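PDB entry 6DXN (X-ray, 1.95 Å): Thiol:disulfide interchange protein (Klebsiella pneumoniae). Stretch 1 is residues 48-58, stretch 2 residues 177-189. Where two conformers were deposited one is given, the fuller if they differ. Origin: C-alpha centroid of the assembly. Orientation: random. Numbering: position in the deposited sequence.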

ATOM      1  N   ALA A  48       8.760   1.950  -9.234  1.00 15.70           N
ATOM      2  CA  ALA A  48       9.710   0.954  -9.754  1.00 15.70           C
ATOM      3  C   ALA A  48       8.985  -0.376 -10.012  1.00 15.86           C
ATOM      4  O   ALA A  48       9.058  -0.954 -11.114  1.00 16.47           O
ATOM      5  CB  ALA A  48      10.858   0.795  -8.784  1.00 15.67           C
ATOM      6  N   ILE A  49       8.270  -0.853  -8.995  1.00 16.04           N
ATOM      7  CA  ILE A  49       7.507  -2.098  -9.077  1.00 16.67           C
ATOM      8  C   ILE A  49       6.466  -2.021 -10.211  1.00 16.56           C
ATOM      9  O   ILE A  49       6.390  -2.944 -11.041  1.00 17.16           O
ATOM     10  CB  ILE A  49       6.860  -2.414  -7.709  1.00 16.02           C
ATOM     11  CG1 ILE A  49       7.923  -2.718  -6.650  1.00 15.89           C
ATOM     12  CG2 ILE A  49       5.856  -3.558  -7.823  1.00 16.45           C
ATOM     13  CD1 ILE A  49       7.387  -2.824  -5.239  1.00 15.83           C
ATOM     14  N   ARG A  50       5.682  -0.932 -10.263  1.00 16.52           N
ATOM     15  CA  ARG A  50       4.576  -0.800 -11.267  1.00 17.96           C
ATOM     16  C   ARG A  50       5.109  -0.793 -12.700  1.00 20.10           C
ATOM     17  O   ARG A  50       4.512  -1.384 -13.599  1.00 20.10           O
ATOM     18  CB  ARG A  50       3.784   0.497 -11.103  1.00 18.18           C
ATOM     19  CG  ARG A  50       2.917   0.551  -9.858  1.00 20.61           C
ATOM     20  CD  ARG A  50       2.025   1.772  -9.934  1.00 21.18           C
ATOM     21  NE  ARG A  50       1.350   1.997  -8.683  1.00 23.12           N
ATOM     22  CZ  ARG A  50       1.777   2.823  -7.733  1.00 23.77           C
ATOM     23  NH1 ARG A  50       2.878   3.536  -7.908  1.00 23.85           N
ATOM     24  NH2 ARG A  50       1.099   2.926  -6.611  1.00 22.64           N
ATOM     25  N   LYS A  51       6.222  -0.085 -12.882  1.00 19.04           N
ATOM     26  CA  LYS A  51       6.889   0.068 -14.163  1.00 21.70           C
ATOM     27  C   LYS A  51       7.261  -1.301 -14.754  1.00 22.34           C
ATOM     28  O   LYS A  51       7.375  -1.432 -15.972  1.00 19.94           O
ATOM     29  CB  LYS A  51       8.138   0.924 -13.933  1.00 22.56           C
ATOM     30  CG  LYS A  51       8.971   1.271 -15.158  1.00 25.52           C
ATOM     31  CD  LYS A  51      10.137   2.183 -14.812  1.00 27.95           C
ATOM     32  CE  LYS A  51       9.689   3.455 -14.121  1.00 29.03           C
ATOM     33  NZ  LYS A  51      10.827   4.356 -13.829  1.00 31.71           N
ATOM     34  N   ARG A  52       7.397  -2.312 -13.883  1.00 23.49           N
ATOM     35  CA  ARG A  52       7.861  -3.664 -14.290  1.00 23.57           C
ATOM     36  C   ARG A  52       6.742  -4.714 -14.311  1.00 22.28           C
ATOM     37  O   ARG A  52       6.991  -5.854 -14.727  1.00 19.37           O
ATOM     38  CB  ARG A  52       8.924  -4.138 -13.293  1.00 26.27           C
ATOM     39  CG  ARG A  52      10.107  -3.194 -13.140  1.00 27.84           C
ATOM     40  CD  ARG A  52      11.085  -3.242 -14.296  1.00 29.96           C
ATOM     41  NE  ARG A  52      11.759  -4.533 -14.367  1.00 32.23           N
ATOM     42  CZ  ARG A  52      12.757  -4.899 -13.572  1.00 32.65           C
ATOM     43  NH1 ARG A  52      13.169  -4.092 -12.608  1.00 36.34           N
ATOM     44  NH2 ARG A  52      13.340  -6.073 -13.736  1.00 34.80           N
ATOM     45  N   LEU A  53       5.531  -4.357 -13.859  1.00 21.31           N
ATOM     46  CA  LEU A  53       4.422  -5.324 -13.795  1.00 22.69           C
ATOM     47  C   LEU A  53       3.765  -5.486 -15.167  1.00 25.28           C
ATOM     48  O   LEU A  53       3.913  -4.631 -16.042  1.00 24.18           O
ATOM     49  CB  LEU A  53       3.353  -4.849 -12.802  1.00 22.50           C
ATOM     50  CG  LEU A  53       3.747  -4.717 -11.329  1.00 20.83           C
ATOM     51  CD1 LEU A  53       2.585  -4.157 -10.526  1.00 21.49           C
ATOM     52  CD2 LEU A  53       4.191  -6.044 -10.741  1.00 21.24           C
ATOM     53  N   PRO A  54       3.040  -6.605 -15.407  1.00 28.07           N
ATOM     54  CA  PRO A  54       2.249  -6.774 -16.627  1.00 29.26           C
ATOM     55  C   PRO A  54       0.938  -5.972 -16.520  1.00 32.00           C
ATOM     56  O   PRO A  54       0.537  -5.589 -15.424  1.00 33.75           O
ATOM     57  CB  PRO A  54       1.977  -8.287 -16.707  1.00 29.16           C
ATOM     58  CG  PRO A  54       2.878  -8.902 -15.648  1.00 29.27           C
ATOM     59  CD  PRO A  54       3.044  -7.827 -14.593  1.00 28.40           C
ATOM     60  N   ASP A  55       0.264  -5.773 -17.659  1.00 33.14           N
ATOM     61  CA  ASP A  55      -0.966  -4.963 -17.761  1.00 35.06           C
ATOM     62  C   ASP A  55      -2.127  -5.501 -16.916  1.00 34.07           C
ATOM     63  O   ASP A  55      -2.915  -4.700 -16.402  1.00 34.30           O
ATOM     64  CB  ASP A  55      -1.416  -4.834 -19.218  1.00 36.36           C
ATOM     65  CG  ASP A  55      -0.506  -3.949 -20.049  1.00 38.71           C
ATOM     66  OD1 ASP A  55       0.471  -3.410 -19.477  1.00 39.08           O
ATOM     67  OD2 ASP A  55      -0.790  -3.786 -21.254  1.00 37.89           O
ATOM     68  N   ASP A  56      -2.243  -6.828 -16.783  1.00 33.67           N
ATOM     69  CA  ASP A  56      -3.355  -7.435 -16.031  1.00 33.89           C
ATOM     70  C   ASP A  56      -2.945  -7.671 -14.578  1.00 34.37           C
ATOM     71  O   ASP A  56      -3.256  -8.719 -14.003  1.00 30.32           O
ATOM     72  CB  ASP A  56      -3.812  -8.748 -16.676  1.00 36.86           C
ATOM     73  CG  ASP A  56      -2.760  -9.843 -16.662  1.00 38.75           C
ATOM     74  OD1 ASP A  56      -1.566  -9.511 -16.805  1.00 41.36           O
ATOM     75  OD2 ASP A  56      -3.141 -11.018 -16.474  1.00 41.66           O
HETATM   76  N   MSE A  57      -2.285  -6.676 -13.976  0.50 31.93           N
HETATM   77  CA  MSE A  57      -1.850  -6.816 -12.599  0.50 31.45           C
HETATM   78  C   MSE A  57      -1.295  -5.527 -12.076  0.50 29.87           C
HETATM   79  O   MSE A  57      -0.410  -4.925 -12.686  0.50 29.43           O
HETATM   80  CB  MSE A  57      -0.787  -7.891 -12.555  0.50 32.11           C
HETATM   81  CG  MSE A  57       0.474  -7.357 -11.918  0.50 31.65           C
HETATM   82 SE   MSE A  57       1.344  -8.918 -11.129  0.50 32.62          SE
HETATM   83  CE  MSE A  57       0.781  -8.572  -9.284  0.50 29.67           C
ATOM     84  N   LYS A  58      -1.816  -5.104 -10.919  1.00 29.04           N
ATOM     85  CA  LYS A  58      -1.398  -3.864 -10.291  1.00 28.23           C
ATOM     86  C   LYS A  58      -0.829  -4.144  -8.903  1.00 23.69           C
ATOM     87  O   LYS A  58      -0.997  -5.230  -8.334  1.00 20.37           O
ATOM     88  CB  LYS A  58      -2.567  -2.901 -10.043  1.00 31.12           C
ATOM     89  CG  LYS A  58      -3.535  -2.677 -11.195  1.00 34.79           C
ATOM     90  CD  LYS A  58      -4.409  -1.443 -11.000  1.00 35.94           C
ATOM     91  CE  LYS A  58      -4.970  -1.281  -9.599  1.00 36.31           C
ATOM     92  NZ  LYS A  58      -5.747  -2.462  -9.150  1.00 37.56           N
ATOM     93  N   ALA A 177      15.350   0.294  -5.068  1.00 17.37           N
ATOM     94  CA  ALA A 177      14.021   0.242  -5.676  1.00 17.13           C
ATOM     95  C   ALA A 177      14.008  -0.774  -6.829  1.00 16.79           C
ATOM     96  O   ALA A 177      13.064  -1.541  -6.959  1.00 15.39           O
ATOM     97  CB  ALA A 177      13.603   1.615  -6.144  1.00 17.36           C
ATOM     98  N   GLU A 178      15.073  -0.773  -7.639  1.00 18.09           N
ATOM     99  CA  GLU A 178      15.182  -1.695  -8.774  1.00 19.53           C
ATOM    100  C   GLU A 178      15.251  -3.141  -8.262  1.00 17.52           C
ATOM    101  O   GLU A 178      14.626  -4.022  -8.837  1.00 15.93           O
ATOM    102  CB  GLU A 178      16.409  -1.393  -9.635  1.00 21.57           C
ATOM    103  CG  GLU A 178      16.466  -2.225 -10.917  1.00 24.72           C
ATOM    104  CD  GLU A 178      17.743  -2.088 -11.734  1.00 27.40           C
ATOM    105  OE1 GLU A 178      18.829  -1.992 -11.119  1.00 29.71           O
ATOM    106  OE2 GLU A 178      17.649  -2.068 -12.989  1.00 28.71           O
ATOM    107  N   ASP A 179      15.988  -3.349  -7.166  1.00 16.75           N
ATOM    108  CA  ASP A 179      16.219  -4.679  -6.568  1.00 17.26           C
ATOM    109  C   ASP A 179      14.899  -5.210  -5.993  1.00 16.63           C
ATOM    110  O   ASP A 179      14.629  -6.416  -6.027  1.00 14.99           O
ATOM    111  CB  ASP A 179      17.328  -4.613  -5.506  1.00 16.96           C
ATOM    112  CG  ASP A 179      18.047  -5.934  -5.248  1.00 18.67           C
ATOM    113  OD1 ASP A 179      18.036  -6.783  -6.150  1.00 17.20           O
ATOM    114  OD2 ASP A 179      18.639  -6.090  -4.149  1.00 18.14           O
HETATM  115  N   MSE A 180      14.081  -4.292  -5.460  1.00 17.48           N
HETATM  116  CA  MSE A 180      12.799  -4.659  -4.889  1.00 16.66           C
HETATM  117  C   MSE A 180      11.872  -5.122  -5.985  1.00 15.08           C
HETATM  118  O   MSE A 180      11.199  -6.149  -5.840  1.00 14.07           O
HETATM  119  CB  MSE A 180      12.208  -3.479  -4.116  1.00 18.88           C
HETATM  120  CG  MSE A 180      10.725  -3.693  -3.847  1.00 19.77           C
HETATM  121 SE   MSE A 180      10.443  -5.079  -2.490  1.00 27.36          SE
HETATM  122  CE  MSE A 180      10.614  -3.922  -0.889  1.00 25.76           C
ATOM    123  N   ALA A 181      11.833  -4.369  -7.093  1.00 14.81           N
ATOM    124  CA  ALA A 181      10.981  -4.724  -8.238  1.00 14.94           C
ATOM    125  C   ALA A 181      11.442  -6.064  -8.828  1.00 15.82           C
ATOM    126  O   ALA A 181      10.627  -6.867  -9.271  1.00 16.27           O
ATOM    127  CB  ALA A 181      11.005  -3.635  -9.275  1.00 13.93           C
ATOM    128  N   ASN A 182      12.762  -6.272  -8.845  1.00 16.83           N
ATOM    129  CA  ASN A 182      13.341  -7.524  -9.355  1.00 17.06           C
ATOM    130  C   ASN A 182      12.883  -8.691  -8.468  1.00 16.26           C
ATOM    131  O   ASN A 182      12.411  -9.706  -8.985  1.00 15.44           O
ATOM    132  CB  ASN A 182      14.864  -7.437  -9.469  1.00 17.69           C
ATOM    133  CG  ASN A 182      15.328  -6.621 -10.657  1.00 18.17           C
ATOM    134  OD1 ASN A 182      14.584  -6.421 -11.616  1.00 19.13           O
ATOM    135  ND2 ASN A 182      16.568  -6.172 -10.619  1.00 17.70           N
ATOM    136  N   LEU A 183      13.005  -8.523  -7.142  1.00 15.67           N
ATOM    137  CA  LEU A 183      12.580  -9.548  -6.171  1.00 16.45           C
ATOM    138  C   LEU A 183      11.077  -9.823  -6.320  1.00 17.57           C
ATOM    139  O   LEU A 183      10.661 -10.988  -6.324  1.00 19.91           O
ATOM    140  CB  LEU A 183      12.909  -9.099  -4.743  1.00 16.37           C
ATOM    141  CG  LEU A 183      12.359  -9.989  -3.627  1.00 16.67           C
ATOM    142  CD1 LEU A 183      12.847 -11.422  -3.762  1.00 17.47           C
ATOM    143  CD2 LEU A 183      12.732  -9.442  -2.261  1.00 16.41           C
ATOM    144  N   VAL A 184      10.269  -8.759  -6.422  1.00 17.31           N
ATOM    145  CA  VAL A 184       8.819  -8.934  -6.592  1.00 19.14           C
ATOM    146  C   VAL A 184       8.567  -9.843  -7.805  1.00 19.68           C
ATOM    147  O   VAL A 184       7.818 -10.821  -7.719  1.00 18.68           O
ATOM    148  CB  VAL A 184       8.074  -7.586  -6.716  1.00 19.38           C
ATOM    149  CG1 VAL A 184       6.712  -7.727  -7.391  1.00 21.30           C
ATOM    150  CG2 VAL A 184       7.910  -6.912  -5.367  1.00 19.73           C
ATOM    151  N   LEU A 185       9.214  -9.523  -8.930  1.00 19.88           N
ATOM    152  CA  LEU A 185       9.014 -10.300 -10.155  1.00 20.00           C
ATOM    153  C   LEU A 185       9.436 -11.760  -9.944  1.00 18.86           C
ATOM    154  O   LEU A 185       8.726 -12.667 -10.370  1.00 18.80           O
ATOM    155  CB  LEU A 185       9.793  -9.655 -11.304  1.00 20.98           C
ATOM    156  CG  LEU A 185       9.157  -8.402 -11.900  1.00 22.57           C
ATOM    157  CD1 LEU A 185       9.994  -7.884 -13.058  1.00 24.04           C
ATOM    158  CD2 LEU A 185       7.737  -8.683 -12.358  1.00 23.54           C
ATOM    159  N   PHE A 186      10.584 -11.951  -9.286  1.00 18.89           N
ATOM    160  CA  PHE A 186      11.137 -13.271  -8.971  1.00 18.92           C
ATOM    161  C   PHE A 186      10.107 -14.091  -8.186  1.00 19.68           C
ATOM    162  O   PHE A 186      10.025 -15.308  -8.337  1.00 18.00           O
ATOM    163  CB  PHE A 186      12.439 -13.140  -8.172  1.00 17.85           C
ATOM    164  CG  PHE A 186      13.001 -14.436  -7.639  1.00 19.17           C
ATOM    165  CD1 PHE A 186      12.571 -14.953  -6.426  1.00 19.02           C
ATOM    166  CD2 PHE A 186      13.965 -15.141  -8.347  1.00 20.32           C
ATOM    167  CE1 PHE A 186      13.080 -16.147  -5.940  1.00 20.05           C
ATOM    168  CE2 PHE A 186      14.485 -16.327  -7.853  1.00 19.89           C
ATOM    169  CZ  PHE A 186      14.040 -16.830  -6.652  1.00 20.84           C
ATOM    170  N   LEU A 187       9.298 -13.407  -7.372  1.00 20.50           N
ATOM    171  CA  LEU A 187       8.303 -14.099  -6.562  1.00 20.77           C
ATOM    172  C   LEU A 187       7.029 -14.379  -7.367  1.00 22.58           C
ATOM    173  O   LEU A 187       6.411 -15.416  -7.167  1.00 22.78           O
ATOM    174  CB  LEU A 187       8.012 -13.283  -5.300  1.00 21.60           C
ATOM    175  CG  LEU A 187       9.137 -13.286  -4.264  1.00 21.50           C
ATOM    176  CD1 LEU A 187       8.789 -12.394  -3.084  1.00 21.99           C
ATOM    177  CD2 LEU A 187       9.444 -14.703  -3.794  1.00 22.01           C
ATOM    178  N   LEU A 188       6.643 -13.457  -8.259  1.00 23.99           N
ATOM    179  CA  LEU A 188       5.433 -13.645  -9.074  1.00 24.65           C
ATOM    180  C   LEU A 188       5.630 -14.806 -10.056  1.00 26.75           C
ATOM    181  O   LEU A 188       4.663 -15.494 -10.391  1.00 24.43           O
ATOM    182  CB  LEU A 188       5.118 -12.355  -9.836  1.00 24.89           C
ATOM    183  CG  LEU A 188       4.519 -11.221  -9.007  1.00 24.36           C
ATOM    184  CD1 LEU A 188       4.532  -9.919  -9.790  1.00 23.75           C
ATOM    185  CD2 LEU A 188       3.104 -11.566  -8.557  1.00 23.15           C
ATOM    186  N   ASN A 189       6.883 -15.011 -10.487  1.00 30.56           N
ATOM    187  CA  ASN A 189       7.261 -16.034 -11.468  1.00 34.58           C
ATOM    188  C   ASN A 189       7.703 -17.326 -10.771  1.00 37.60           C
ATOM    189  O   ASN A 189       8.493 -18.097 -11.333  1.00 45.00           O
ATOM    190  CB  ASN A 189       8.415 -15.563 -12.360  1.00 36.75           C
ATOM    191  CG  ASN A 189       8.192 -14.203 -12.988  1.00 39.66           C
ATOM    192  OD1 ASN A 189       7.145 -13.585 -12.804  1.00 42.55           O
ATOM    193  ND2 ASN A 189       9.184 -13.722 -13.721  1.00 37.26           N
TER

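Two helical segments far apart in the chain meet here at 47°, their axes approaching to 8.6 Å, and the three residues that lose the most surface are Arg 52, Ile 49 and Leu 185. The first rule is that small residues set the spacing. At Ala 181 the side chain is a single methyl pointing toward the other stretch, so the backbones come close: the CA atoms of Ile 49 and Ala 181 lie 4.4 Å apart, and Ala 181 CB rests 3.8 Å from Ile 49 CA. Ala 48 repeats the pattern, its CB 3.9 Å from Ala 177 CB.

The CA-to-CB bond of Ile 49 points sideways to the second stretch, and the residue is buried. With chi1 m and chi2 t, its CG1 branch runs across the direction of the second helix and places Ile 49 CD1 3.7 Å from Met 180 CG and 4.1 Å from Val 184 CG2. A branched apolar chain suits this site, where every neighbour across the contact is apolar.

Arg 52 covers the largest area, 104 Å², and remains partly exposed. Three successive m rotamers (chi1 to chi3) let it sit as a knob among Glu 178, Ala 181, Asn 182 and Leu 185 of the second helix. Its methylene CG packs 4.0 Å from Ala 181 CB, while the guanidinium presents its edge to Asn 182: NH2 donates to OD1 in a very short 2.5 Å hydrogen bond, and NH1 adds a weak one to the same OD1 at 2.9 Å. One chain thus supplies both grease and polarity.

Leu 185 points toward the first stretch, its CD2 3.8 Å from Arg 52 O and its CD1 3.9 Å from Arg 52 NH2. Its two methyls offer an apolar surface to both backbone and side chain of Arg 52, in packing contacts rather than hydrogen bonds. Beyond it, Leu 188 CD1 receives the loop, 4.0 Å from Leu 53 CD2 and 3.6 Å from SE of Met 57, a selenomethionine, extending the apolar contact past the first helix.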